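PDB 6Y1X: radical SAM domain protein from Methanothrix thermoacetophila, which is the radical SAM enzyme NifB, a carbide synthase that carries [4Fe-4S] clusters and helps mature the iron-molybdenum cofactor of nitrogenase. Local coordinates for residues K58-C63 with G143-D148; C63-R68 with T162-A167; V168-G173 with I195-Q200. All blocks are in the same frame, centred on the assembly; numbering follows the deposited sequence.

Contact 1. Residues K58-C63 with G143-D148. With SF4 (iron/sulfur cluster), chain D.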
ATOM      1  N   LYS A  58      10.941  -0.245  -9.838  1.00 16.90           N
ATOM      2  CA  LYS A  58      11.266  -1.633  -9.541  1.00 20.65           C
ATOM      3  C   LYS A  58      10.299  -2.199  -8.508  1.00 19.70           C
ATOM      4  O   LYS A  58       9.836  -1.493  -7.609  1.00 18.46           O
ATOM      5  CB  LYS A  58      12.698  -1.770  -9.022  1.00 21.44           C
ATOM      6  CG  LYS A  58      13.761  -1.224  -9.959  1.00 31.57           C
ATOM      7  CD  LYS A  58      15.155  -1.562  -9.455  1.00 39.42           C
ATOM      8  CE  LYS A  58      15.516  -0.765  -8.219  1.00 51.11           C
ATOM      9  NZ  LYS A  58      16.943  -0.977  -7.844  1.00 61.89           N
ATOM     10  N   CYS A  59      10.036  -3.498  -8.619  1.00 15.75           N
ATOM     11  CA  CYS A  59       9.335  -4.261  -7.598  1.00 22.01           C
ATOM     12  C   CYS A  59      10.176  -5.451  -7.165  1.00 21.41           C
ATOM     13  O   CYS A  59      11.045  -5.930  -7.900  1.00 21.64           O
ATOM     14  CB  CYS A  59       7.969  -4.759  -8.082  1.00 18.44           C
ATOM     15  SG  CYS A  59       6.929  -5.306  -6.716  1.00 17.74           S
ATOM     16  N   ASN A  60       9.904  -5.927  -5.952  1.00 19.59           N
ATOM     17  CA  ASN A  60      10.656  -7.026  -5.364  1.00 20.83           C
ATOM     18  C   ASN A  60       9.839  -8.291  -5.161  1.00 21.64           C
ATOM     19  O   ASN A  60      10.363  -9.262  -4.610  1.00 18.72           O
ATOM     20  CB  ASN A  60      11.284  -6.591  -4.034  1.00 21.08           C
ATOM     21  CG  ASN A  60      10.289  -5.932  -3.094  1.00 22.16           C
ATOM     22  OD1 ASN A  60       9.093  -5.850  -3.381  1.00 18.66           O
ATOM     23  ND2 ASN A  60      10.786  -5.461  -1.959  1.00 20.50           N
ATOM     24  N   ILE A  61       8.576  -8.315  -5.575  1.00 15.55           N
ATOM     25  CA  ILE A  61       7.764  -9.518  -5.530  1.00 17.90           C
ATOM     26  C   ILE A  61       7.013  -9.627  -6.852  1.00 15.19           C
ATOM     27  O   ILE A  61       7.099  -8.750  -7.713  1.00 18.41           O
ATOM     28  CB  ILE A  61       6.781  -9.523  -4.338  1.00 15.80           C
ATOM     29  CG1 ILE A  61       5.693  -8.468  -4.521  1.00 18.00           C
ATOM     30  CG2 ILE A  61       7.517  -9.234  -3.034  1.00 16.27           C
ATOM     31  CD1 ILE A  61       4.641  -8.490  -3.423  1.00 20.65           C
ATOM     32  N   GLN A  62       6.241 -10.699  -6.995  1.00 15.60           N
ATOM     33  CA  GLN A  62       5.348 -10.859  -8.136  1.00 16.49           C
ATOM     34  C   GLN A  62       4.030 -11.424  -7.628  1.00 19.57           C
ATOM     35  O   GLN A  62       3.942 -12.608  -7.283  1.00 21.47           O
ATOM     36  CB  GLN A  62       5.948 -11.758  -9.218  1.00 21.30           C
ATOM     37  CG  GLN A  62       5.010 -11.982 -10.393  1.00 18.47           C
ATOM     38  CD  GLN A  62       4.699 -10.694 -11.137  1.00 22.64           C
ATOM     39  OE1 GLN A  62       5.573 -10.093 -11.760  1.00 22.22           O
ATOM     40  NE2 GLN A  62       3.457 -10.240 -11.034  1.00 17.65           N
ATOM     41  N   CYS A  63       3.015 -10.568  -7.587  1.00 15.27           N
ATOM     42  CA  CYS A  63       1.670 -10.971  -7.216  1.00 16.18           C
ATOM     43  C   CYS A  63       1.036 -11.696  -8.394  1.00 17.10           C
ATOM     44  O   CYS A  63       1.287 -11.353  -9.553  1.00 17.39           O
ATOM     45  CB  CYS A  63       0.836  -9.742  -6.859  1.00 15.22           C
ATOM     46  SG  CYS A  63       1.532  -8.701  -5.566  1.00 21.05           S
ATOM     47  N   GLY A 143       5.195  -4.415   1.897  1.00 17.81           N
ATOM     48  CA  GLY A 143       5.615  -4.756   3.240  1.00 17.67           C
ATOM     49  C   GLY A 143       6.908  -5.530   3.342  1.00 14.60           C
ATOM     50  O   GLY A 143       7.452  -5.646   4.450  1.00 16.43           O
ATOM     51  N   LEU A 144       7.413  -6.084   2.235  1.00 16.17           N
ATOM     52  CA  LEU A 144       8.599  -6.933   2.318  1.00 15.14           C
ATOM     53  C   LEU A 144       9.795  -6.181   2.889  1.00 15.79           C
ATOM     54  O   LEU A 144      10.527  -6.717   3.727  1.00 19.72           O
ATOM     55  CB  LEU A 144       8.945  -7.509   0.947  1.00 16.71           C
ATOM     56  CG  LEU A 144      10.170  -8.428   0.952  1.00 19.74           C
ATOM     57  CD1 LEU A 144       9.974  -9.656   1.840  1.00 18.65           C
ATOM     58  CD2 LEU A 144      10.521  -8.840  -0.471  1.00 19.08           C
ATOM     59  N   LEU A 145      10.005  -4.937   2.466  1.00 24.60           N
ATOM     60  CA  LEU A 145      11.141  -4.159   2.946  1.00 24.04           C
ATOM     61  C   LEU A 145      10.771  -3.193   4.063  1.00 21.28           C
ATOM     62  O   LEU A 145      11.602  -2.367   4.447  1.00 20.66           O
ATOM     63  CB  LEU A 145      11.801  -3.402   1.793  1.00 20.10           C
ATOM     64  CG  LEU A 145      12.644  -4.258   0.846  1.00 24.42           C
ATOM     65  CD1 LEU A 145      13.120  -3.450  -0.353  1.00 28.72           C
ATOM     66  CD2 LEU A 145      13.822  -4.868   1.601  1.00 27.18           C
ATOM     67  N   LEU A 146       9.550  -3.275   4.590  1.00 17.76           N
ATOM     68  CA  LEU A 146       9.136  -2.342   5.635  1.00 20.36           C
ATOM     69  C   LEU A 146      10.003  -2.451   6.885  1.00 26.19           C
ATOM     70  O   LEU A 146      10.404  -1.402   7.422  1.00 23.79           O
ATOM     71  CB  LEU A 146       7.648  -2.537   5.953  1.00 21.01           C
ATOM     72  CG  LEU A 146       7.051  -1.501   6.908  1.00 22.37           C
ATOM     73  CD1 LEU A 146       7.369  -0.105   6.425  1.00 14.81           C
ATOM     74  CD2 LEU A 146       5.547  -1.683   7.058  1.00 21.26           C
ATOM     75  N   PRO A 147      10.333  -3.643   7.403  1.00 24.43           N
ATOM     76  CA  PRO A 147      11.232  -3.677   8.571  1.00 22.08           C
ATOM     77  C   PRO A 147      12.578  -3.036   8.297  1.00 24.82           C
ATOM     78  O   PRO A 147      13.129  -2.363   9.175  1.00 31.07           O
ATOM     79  CB  PRO A 147      11.388  -5.176   8.861  1.00 25.45           C
ATOM     80  CG  PRO A 147      10.255  -5.833   8.205  1.00 21.02           C
ATOM     81  CD  PRO A 147       9.856  -4.990   7.036  1.00 19.73           C
ATOM     82  N   ASP A 148      13.127  -3.232   7.097  1.00 30.49           N
ATOM     83  CA  ASP A 148      14.460  -2.726   6.792  1.00 36.07           C
ATOM     84  C   ASP A 148      14.475  -1.221   6.549  1.00 28.77           C
ATOM     85  O   ASP A 148      15.501  -0.576   6.774  1.00 29.61           O
ATOM     86  CB  ASP A 148      15.039  -3.446   5.573  1.00 48.77           C
ATOM     87  CG  ASP A 148      15.443  -4.877   5.872  1.00 62.91           C
ATOM     88  OD1 ASP A 148      15.468  -5.256   7.063  1.00 68.74           O
ATOM     89  OD2 ASP A 148      15.739  -5.625   4.915  1.00 66.32           O
TER
HETATM   90 FE1  SF4 D 302       2.664  -5.801  -9.035  1.00 30.46          FE
HETATM   91 FE2  SF4 D 302       2.464  -6.848  -6.561  1.00 31.68          FE
HETATM   92 FE3  SF4 D 302       2.348  -4.147  -6.906  1.00 29.31          FE
HETATM   93 FE4  SF4 D 302       4.701  -5.483  -7.255  1.00 32.20          FE
HETATM   94  S1  SF4 D 302       3.538  -5.265  -5.283  1.00 17.35           S
HETATM   95  S2  SF4 D 302       3.837  -3.864  -8.639  1.00 16.68           S
HETATM   96  S3  SF4 D 302       3.988  -7.470  -8.167  1.00 20.44           S
HETATM   97  S4  SF4 D 302       0.819  -5.681  -7.668  1.00 17.64           S
HETATM   98  O   HOH W   1       8.819  -4.043  -0.105  1.00 16.10           O
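Asn60 reaches the Gly143-Leu146 turn with its amide nitrogen, while just before it Cys59 SG binds iron FE4 of the cluster at 2.3 Å. The CG of Asn60 stands between the backbone N and the carbonyl carbon (chi1 50°). ND2 then lies against two leucines, 3.5 Å from Leu145 CD1 and 3.7 Å from Leu144 CD2. The leucine methyl groups offer it no acceptor. ND2 instead donates to a water at 3.1 Å, which also accepts from Leu145 N. OD1 is hydrogen-bonded to Asn142, so both ends of the amide are held and its rotation is fixed. Cys59 opens the radical SAM CX3CX2C motif, and Ile61 is one of the residues between its first two cysteines. The backbone N of Ile61 points at Cys59 SG in a weak hydrogen bond. Its two side-chain branches part: CG2 touches Leu144 CD2 at 4.0 Å, and CD1 is 3.9 Å from S1 of the cluster. With an alanine here, Leu144 CD2 and S1 would probably lose their shared neighbour and a gap would open between them. Gln62 bends back at chi2 (63°), and its NE2 donates to Cys63 O at 2.9 Å, with the acceptor close to the amide plane. Cys63 SG binds iron FE2.

Contact 2. Residues C63-R68 with T162-A167. With SF4 (iron/sulfur cluster), chain D; SO4 (sulfate ion), chain F.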
ATOM      1  N   CYS A  63       3.015 -10.568  -7.587  1.00 15.27           N
ATOM      2  CA  CYS A  63       1.670 -10.971  -7.216  1.00 16.18           C
ATOM      3  C   CYS A  63       1.036 -11.696  -8.394  1.00 17.10           C
ATOM      4  O   CYS A  63       1.287 -11.353  -9.553  1.00 17.39           O
ATOM      5  CB  CYS A  63       0.836  -9.742  -6.859  1.00 15.22           C
ATOM      6  SG  CYS A  63       1.532  -8.701  -5.566  1.00 21.05           S
ATOM      7  N   LYS A  64       0.242 -12.726  -8.102  1.00 15.33           N
ATOM      8  CA  LYS A  64      -0.369 -13.507  -9.171  1.00 17.59           C
ATOM      9  C   LYS A  64      -1.501 -12.774  -9.880  1.00 21.90           C
ATOM     10  O   LYS A  64      -2.070 -13.336 -10.822  1.00 16.17           O
ATOM     11  CB  LYS A  64      -0.882 -14.840  -8.634  1.00 18.78           C
ATOM     12  CG  LYS A  64       0.205 -15.805  -8.195  1.00 20.01           C
ATOM     13  CD  LYS A  64      -0.418 -17.124  -7.753  1.00 18.72           C
ATOM     14  CE  LYS A  64       0.552 -17.971  -6.964  1.00 31.57           C
ATOM     15  NZ  LYS A  64       1.550 -18.582  -7.872  1.00 31.71           N
ATOM     16  N   TYR A  65      -1.849 -11.562  -9.450  1.00 18.67           N
ATOM     17  CA  TYR A  65      -2.867 -10.743 -10.098  1.00 21.84           C
ATOM     18  C   TYR A  65      -2.270  -9.546 -10.827  1.00 19.45           C
ATOM     19  O   TYR A  65      -3.018  -8.684 -11.301  1.00 23.26           O
ATOM     20  CB  TYR A  65      -3.921 -10.275  -9.090  1.00 15.06           C
ATOM     21  CG  TYR A  65      -3.367  -9.603  -7.853  1.00 15.42           C
ATOM     22  CD1 TYR A  65      -3.019  -8.255  -7.859  1.00 15.11           C
ATOM     23  CD2 TYR A  65      -3.238 -10.307  -6.663  1.00 14.78           C
ATOM     24  CE1 TYR A  65      -2.517  -7.640  -6.720  1.00 17.44           C
ATOM     25  CE2 TYR A  65      -2.750  -9.703  -5.521  1.00 15.49           C
ATOM     26  CZ  TYR A  65      -2.388  -8.372  -5.556  1.00 13.98           C
ATOM     27  OH  TYR A  65      -1.912  -7.773  -4.416  1.00 21.98           O
ATOM     28  N   CYS A  66      -0.948  -9.468 -10.928  1.00 17.73           N
ATOM     29  CA  CYS A  66      -0.260  -8.280 -11.414  1.00 19.55           C
ATOM     30  C   CYS A  66       0.427  -8.553 -12.744  1.00 21.86           C
ATOM     31  O   CYS A  66       1.133  -9.558 -12.891  1.00 20.90           O
ATOM     32  CB  CYS A  66       0.774  -7.786 -10.403  1.00 21.06           C
ATOM     33  SG  CYS A  66       1.790  -6.456 -11.059  1.00 19.81           S
ATOM     34  N   ILE A  67       0.198  -7.663 -13.708  1.00 19.06           N
ATOM     35  CA  ILE A  67       1.038  -7.520 -14.894  1.00 21.34           C
ATOM     36  C   ILE A  67       1.933  -6.305 -14.662  1.00 25.03           C
ATOM     37  O   ILE A  67       1.436  -5.195 -14.446  1.00 21.15           O
ATOM     38  CB  ILE A  67       0.196  -7.361 -16.170  1.00 23.07           C
ATOM     39  CG1 ILE A  67      -0.598  -8.641 -16.463  1.00 19.41           C
ATOM     40  CG2 ILE A  67       1.090  -7.031 -17.351  1.00 22.32           C
ATOM     41  CD1 ILE A  67       0.255  -9.821 -16.868  1.00 23.83           C
ATOM     42  N   ARG A  68       3.252  -6.523 -14.630  1.00 18.11           N
ATOM     43  CA  ARG A  68       4.186  -5.465 -14.242  1.00 25.18           C
ATOM     44  C   ARG A  68       4.196  -4.270 -15.187  1.00 26.69           C
ATOM     45  O   ARG A  68       4.712  -3.212 -14.811  1.00 31.47           O
ATOM     46  CB  ARG A  68       5.598  -6.032 -14.114  1.00 29.78           C
ATOM     47  CG  ARG A  68       5.770  -6.930 -12.912  1.00 31.31           C
ATOM     48  CD  ARG A  68       5.610  -6.146 -11.614  1.00 32.05           C
ATOM     49  NE  ARG A  68       6.299  -4.856 -11.648  1.00 32.97           N
ATOM     50  CZ  ARG A  68       7.621  -4.704 -11.613  1.00 38.13           C
ATOM     51  NH1 ARG A  68       8.419  -5.761 -11.529  1.00 42.24           N
ATOM     52  NH2 ARG A  68       8.149  -3.488 -11.650  1.00 40.01           N
ATOM     53  N   THR A 162       0.657   2.619   3.934  1.00 20.42           N
ATOM     54  CA  THR A 162      -0.270   1.588   3.506  1.00 19.56           C
ATOM     55  C   THR A 162       0.516   0.319   3.227  1.00 18.64           C
ATOM     56  O   THR A 162       1.493   0.341   2.472  1.00 24.86           O
ATOM     57  CB  THR A 162      -1.025   2.022   2.249  1.00 21.40           C
ATOM     58  OG1 THR A 162      -1.978   3.032   2.587  1.00 19.16           O
ATOM     59  CG2 THR A 162      -1.763   0.835   1.635  1.00 22.42           C
ATOM     60  N   VAL A 163       0.091  -0.784   3.829  1.00 20.26           N
ATOM     61  CA  VAL A 163       0.681  -2.088   3.570  1.00 16.69           C
ATOM     62  C   VAL A 163      -0.402  -2.940   2.933  1.00 18.13           C
ATOM     63  O   VAL A 163      -1.521  -3.004   3.451  1.00 17.82           O
ATOM     64  CB  VAL A 163       1.213  -2.744   4.858  1.00 20.78           C
ATOM     65  CG1 VAL A 163       1.806  -4.111   4.557  1.00 21.13           C
ATOM     66  CG2 VAL A 163       2.218  -1.835   5.554  1.00 19.68           C
ATOM     67  N   THR A 164      -0.074  -3.615   1.840  1.00 20.04           N
ATOM     68  CA  THR A 164      -1.009  -4.563   1.250  1.00 21.31           C
ATOM     69  C   THR A 164      -0.749  -5.934   1.859  1.00 17.13           C
ATOM     70  O   THR A 164       0.310  -6.531   1.644  1.00 19.94           O
ATOM     71  CB  THR A 164      -0.899  -4.585  -0.271  1.00 22.90           C
ATOM     72  OG1 THR A 164      -1.331  -3.319  -0.784  1.00 22.73           O
ATOM     73  CG2 THR A 164      -1.810  -5.673  -0.853  1.00 22.15           C
ATOM     74  N   LEU A 165      -1.720  -6.426   2.621  1.00 15.75           N
ATOM     75  CA  LEU A 165      -1.602  -7.671   3.367  1.00 15.79           C
ATOM     76  C   LEU A 165      -2.748  -8.567   2.923  1.00 18.41           C
ATOM     77  O   LEU A 165      -3.908  -8.314   3.264  1.00 13.65           O
ATOM     78  CB  LEU A 165      -1.640  -7.422   4.873  1.00 14.07           C
ATOM     79  CG  LEU A 165      -1.471  -8.626   5.797  1.00 22.92           C
ATOM     80  CD1 LEU A 165      -0.125  -9.285   5.572  1.00 19.55           C
ATOM     81  CD2 LEU A 165      -1.608  -8.187   7.237  1.00 23.09           C
ATOM     82  N   ASN A 166      -2.426  -9.590   2.135  1.00 17.44           N
ATOM     83  CA  ASN A 166      -3.443 -10.429   1.524  1.00 14.91           C
ATOM     84  C   ASN A 166      -3.621 -11.750   2.250  1.00 18.60           C
ATOM     85  O   ASN A 166      -4.525 -12.515   1.899  1.00 20.35           O
ATOM     86  CB  ASN A 166      -3.091 -10.694   0.058  1.00 15.49           C
ATOM     87  CG  ASN A 166      -3.230  -9.459  -0.800  1.00 18.42           C
ATOM     88  OD1 ASN A 166      -4.091  -8.615  -0.551  1.00 17.74           O
ATOM     89  ND2 ASN A 166      -2.371  -9.334  -1.805  1.00 18.70           N
ATOM     90  N   ALA A 167      -2.767 -12.041   3.228  1.00 17.42           N
ATOM     91  CA  ALA A 167      -2.834 -13.278   3.989  1.00 19.80           C
ATOM     92  C   ALA A 167      -2.031 -13.115   5.272  1.00 14.89           C
ATOM     93  O   ALA A 167      -0.988 -12.460   5.274  1.00 19.20           O
ATOM     94  CB  ALA A 167      -2.301 -14.464   3.175  1.00 12.76           C
TER
HETATM   95 FE1  SF4 D 302       2.664  -5.801  -9.035  1.00 30.46          FE
HETATM   96 FE2  SF4 D 302       2.464  -6.848  -6.561  1.00 31.68          FE
HETATM   97 FE3  SF4 D 302       2.348  -4.147  -6.906  1.00 29.31          FE
HETATM   98 FE4  SF4 D 302       4.701  -5.483  -7.255  1.00 32.20          FE
HETATM   99  S1  SF4 D 302       3.538  -5.265  -5.283  1.00 17.35           S
HETATM  100  S2  SF4 D 302       3.837  -3.864  -8.639  1.00 16.68           S
HETATM  101  S3  SF4 D 302       3.988  -7.470  -8.167  1.00 20.44           S
HETATM  102  S4  SF4 D 302       0.819  -5.681  -7.668  1.00 17.64           S
HETATM  103  S   SO4 F 304       1.094 -21.416 -10.499  1.00 66.75           S
HETATM  104  O1  SO4 F 304       2.447 -21.021 -10.880  1.00 66.64           O
HETATM  105  O2  SO4 F 304       0.432 -20.322  -9.795  1.00 56.44           O
HETATM  106  O3  SO4 F 304       0.337 -21.744 -11.703  1.00 73.18           O
HETATM  107  O4  SO4 F 304       1.152 -22.585  -9.624  1.00 70.12           O
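Tyr65 OH is gripped by two asparagines. Asn166 ND2 donates to Tyr65 OH at 3.1 Å, with a bent N-H...O angle of 144°. Asn74 holds the same hydroxyl through its OD1. The hydroxyl lies near the amide plane of Asn166, and the ND2 sits at the edge of the tyrosine ring. Ring and amide planes are 72° apart. Asn166 is itself fixed at its other amide atom, because OD1 accepts from Val219 N on the next strand of the parallel sheet. The methyl CG2 of Thr164 lies 4.1 Å from Tyr65 OH, a loose van der Waals contact.

The Tyr65 ring is brought here by a chi1 of 52°, which puts CG between the backbone N and the carbonyl carbon. One ring face is covered by Cys63 CB, 3.7 Å above the plane and over its centre. The CE1 atom comes to 4.0 Å from S4 of the cluster. The residues from Cys63 to Cys66 form a type I turn, closed by Cys66 N to Cys63 O at 3.2 Å. Cys66 SG binds iron FE1 at 2.3 Å. Lys64 extends from the turn, and its NZ makes a salt bridge with Asp178 and a 2.8 Å hydrogen bond to O2 of a sulfate probably taken from the crystallisation liquor. Tyr65 thus fills the aromatic place before the last cysteine of the radical SAM CX3CX2C motif. It ties the cluster-binding loop to Asn166, just beyond the end of strand 160-164 of the partial, TIM-like radical SAM barrel.

Contact 3. Residues V168-G173 with I195-Q200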
ATOM      1  N   VAL A 168      -2.525 -13.709   6.354  1.00 16.78           N
ATOM      2  CA  VAL A 168      -1.755 -13.895   7.578  1.00 16.46           C
ATOM      3  C   VAL A 168      -1.484 -15.370   7.827  1.00 23.14           C
ATOM      4  O   VAL A 168      -0.971 -15.741   8.889  1.00 21.46           O
ATOM      5  CB  VAL A 168      -2.428 -13.240   8.797  1.00 21.47           C
ATOM      6  CG1 VAL A 168      -2.466 -11.722   8.633  1.00 14.62           C
ATOM      7  CG2 VAL A 168      -3.827 -13.805   9.017  1.00 22.98           C
ATOM      8  N   ASP A 169      -1.836 -16.221   6.870  1.00 25.25           N
ATOM      9  CA  ASP A 169      -1.481 -17.631   6.856  1.00 26.06           C
ATOM     10  C   ASP A 169      -0.618 -17.854   5.622  1.00 21.42           C
ATOM     11  O   ASP A 169      -1.095 -17.629   4.496  1.00 17.19           O
ATOM     12  CB  ASP A 169      -2.745 -18.495   6.805  1.00 24.19           C
ATOM     13  CG  ASP A 169      -2.455 -19.989   6.795  1.00 33.82           C
ATOM     14  OD1 ASP A 169      -1.470 -20.433   6.166  1.00 31.51           O
ATOM     15  OD2 ASP A 169      -3.245 -20.731   7.416  1.00 40.15           O
ATOM     16  N   PRO A 170       0.634 -18.300   5.764  1.00 17.98           N
ATOM     17  CA  PRO A 170       1.511 -18.383   4.590  1.00 16.99           C
ATOM     18  C   PRO A 170       1.097 -19.456   3.599  1.00 20.19           C
ATOM     19  O   PRO A 170       1.477 -19.359   2.424  1.00 18.90           O
ATOM     20  CB  PRO A 170       2.883 -18.691   5.200  1.00 24.02           C
ATOM     21  CG  PRO A 170       2.554 -19.429   6.453  1.00 23.01           C
ATOM     22  CD  PRO A 170       1.312 -18.765   6.987  1.00 19.65           C
ATOM     23  N   THR A 171       0.324 -20.463   4.019  1.00 16.64           N
ATOM     24  CA  THR A 171      -0.194 -21.423   3.047  1.00 26.18           C
ATOM     25  C   THR A 171      -1.197 -20.767   2.111  1.00 28.08           C
ATOM     26  O   THR A 171      -1.337 -21.187   0.959  1.00 28.03           O
ATOM     27  CB  THR A 171      -0.827 -22.621   3.751  1.00 22.12           C
ATOM     28  OG1 THR A 171      -2.001 -22.204   4.457  1.00 34.14           O
ATOM     29  CG2 THR A 171       0.162 -23.261   4.724  1.00 28.60           C
ATOM     30  N   ILE A 172      -1.906 -19.748   2.593  1.00 24.62           N
ATOM     31  CA  ILE A 172      -2.731 -18.930   1.715  1.00 22.19           C
ATOM     32  C   ILE A 172      -1.866 -17.943   0.942  1.00 19.33           C
ATOM     33  O   ILE A 172      -2.091 -17.708  -0.251  1.00 21.26           O
ATOM     34  CB  ILE A 172      -3.850 -18.246   2.514  1.00 18.33           C
ATOM     35  CG1 ILE A 172      -4.781 -19.330   3.080  1.00 20.21           C
ATOM     36  CG2 ILE A 172      -4.605 -17.249   1.639  1.00 14.86           C
ATOM     37  CD1 ILE A 172      -5.864 -18.822   3.995  1.00 29.37           C
ATOM     38  N   GLY A 173      -0.886 -17.329   1.611  1.00 12.63           N
ATOM     39  CA  GLY A 173       0.044 -16.454   0.912  1.00 14.80           C
ATOM     40  C   GLY A 173       0.687 -17.113  -0.293  1.00 19.85           C
ATOM     41  O   GLY A 173       0.889 -16.471  -1.331  1.00 18.92           O
ATOM     42  N   ILE A 195       8.595 -15.702   4.205  1.00 20.89           N
ATOM     43  CA  ILE A 195       9.492 -14.558   4.315  1.00 18.67           C
ATOM     44  C   ILE A 195       8.700 -13.268   4.195  1.00 20.82           C
ATOM     45  O   ILE A 195       8.899 -12.322   4.969  1.00 19.07           O
ATOM     46  CB  ILE A 195      10.597 -14.633   3.247  1.00 20.10           C
ATOM     47  CG1 ILE A 195      11.622 -15.718   3.598  1.00 15.65           C
ATOM     48  CG2 ILE A 195      11.254 -13.264   3.056  1.00 15.96           C
ATOM     49  CD1 ILE A 195      12.489 -16.128   2.426  1.00 20.86           C
ATOM     50  N   LEU A 196       7.770 -13.220   3.239  1.00 14.78           N
ATOM     51  CA  LEU A 196       6.971 -12.021   3.050  1.00 16.78           C
ATOM     52  C   LEU A 196       6.134 -11.721   4.283  1.00 16.54           C
ATOM     53  O   LEU A 196       6.173 -10.607   4.814  1.00 16.04           O
ATOM     54  CB  LEU A 196       6.070 -12.180   1.823  1.00 16.26           C
ATOM     55  CG  LEU A 196       5.099 -11.029   1.545  1.00 22.78           C
ATOM     56  CD1 LEU A 196       5.844  -9.730   1.263  1.00 23.17           C
ATOM     57  CD2 LEU A 196       4.159 -11.371   0.398  1.00 22.98           C
ATOM     58  N   LEU A 197       5.408 -12.728   4.787  1.00 11.84           N
ATOM     59  CA  LEU A 197       4.496 -12.483   5.903  1.00 13.73           C
ATOM     60  C   LEU A 197       5.228 -12.059   7.170  1.00 19.37           C
ATOM     61  O   LEU A 197       4.774 -11.157   7.885  1.00 21.48           O
ATOM     62  CB  LEU A 197       3.687 -13.748   6.186  1.00 17.19           C
ATOM     63  CG  LEU A 197       2.758 -13.698   7.400  1.00 20.98           C
ATOM     64  CD1 LEU A 197       1.774 -12.542   7.278  1.00 20.85           C
ATOM     65  CD2 LEU A 197       2.046 -15.024   7.618  1.00 20.70           C
ATOM     66  N   ASP A 198       6.332 -12.728   7.492  1.00 22.08           N
ATOM     67  CA  ASP A 198       7.094 -12.345   8.676  1.00 25.20           C
ATOM     68  C   ASP A 198       7.565 -10.896   8.595  1.00 23.51           C
ATOM     69  O   ASP A 198       7.533 -10.169   9.594  1.00 22.73           O
ATOM     70  CB  ASP A 198       8.239 -13.326   8.899  1.00 39.54           C
ATOM     71  CG  ASP A 198       7.755 -14.639   9.516  1.00 63.35           C
ATOM     72  OD1 ASP A 198       7.204 -15.485   8.781  1.00 70.59           O
ATOM     73  OD2 ASP A 198       7.889 -14.812  10.746  1.00 74.03           O
ATOM     74  N   ASN A 199       8.005 -10.458   7.411  1.00 15.81           N
ATOM     75  CA  ASN A 199       8.446  -9.075   7.248  1.00 22.54           C
ATOM     76  C   ASN A 199       7.272  -8.100   7.313  1.00 16.61           C
ATOM     77  O   ASN A 199       7.383  -7.036   7.931  1.00 19.62           O
ATOM     78  CB  ASN A 199       9.205  -8.911   5.930  1.00 27.03           C
ATOM     79  CG  ASN A 199      10.672  -9.284   6.051  1.00 36.26           C
ATOM     80  OD1 ASN A 199      11.096  -9.879   7.041  1.00 34.57           O
ATOM     81  ND2 ASN A 199      11.456  -8.937   5.038  1.00 38.54           N
ATOM     82  N   GLN A 200       6.148  -8.432   6.671  1.00 17.86           N
ATOM     83  CA  GLN A 200       4.966  -7.573   6.756  1.00 14.72           C
ATOM     84  C   GLN A 200       4.550  -7.348   8.206  1.00 20.52           C
ATOM     85  O   GLN A 200       4.293  -6.214   8.621  1.00 21.17           O
ATOM     86  CB  GLN A 200       3.800  -8.180   5.973  1.00 13.43           C
ATOM     87  CG  GLN A 200       4.002  -8.294   4.471  1.00 13.98           C
ATOM     88  CD  GLN A 200       2.937  -9.164   3.814  1.00 17.93           C
ATOM     89  OE1 GLN A 200       2.712 -10.301   4.226  1.00 18.72           O
ATOM     90  NE2 GLN A 200       2.289  -8.637   2.779  1.00 15.12           N
TER
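Leu197 turns its CG anti to its backbone N (chi1 175°), and with chi2 at 57° both methyl groups reach the backbone of Val168. CD2 sits 3.4 Å from Val168 O and 3.9 Å from Pro170 CD. CD1 is 3.8 Å from Val168 CA. The valine side chain starts out away from the helix, so Leu197 meets main chain there rather than a branched side chain. Pro170 is the first residue of the short helix 170-173, and its ring leans across the leucine at an oblique angle. The same ring also touches Leu190 and Lys194 on helix 189-209. Asp169 is the N-cap of the short helix. Its OD1 accepts from Thr171 N at 2.8 Å, nearly in line with the C-O bond. His228 NE2 is hydrogen-bonded to Val168 N. The contact joins the loop and short helix 170-173 that follow strand 160-164 to the middle of helix 189-209. Its chemistry is a leucine end against a carbonyl, a CA and a proline ring. The two segments therefore meet by shape and dispersion, while the capping hydrogen bond beside them lies within segment 168-173.

Overall arrangement
From the N terminus, the motif segment 58-63 comes first and closes on 143-148, a loop that takes in strands 104-109 and 136-141. Contact 2 starts at Cys63, the residue it shares with contact 1, and closes later, at 162-167. The two therefore cross along the chain, and both sit on the same iron-sulfur cluster. Together they tie the cysteine loop to the start of helix 146-156 and the end of strand 160-164. Contact 3 follows in series. It closes the shorter loop from 168-173 to helix 189-209, around strands 177-182 and 185-188. That helix also reaches contact 1, where Asn199 ND2 meets Leu144 O.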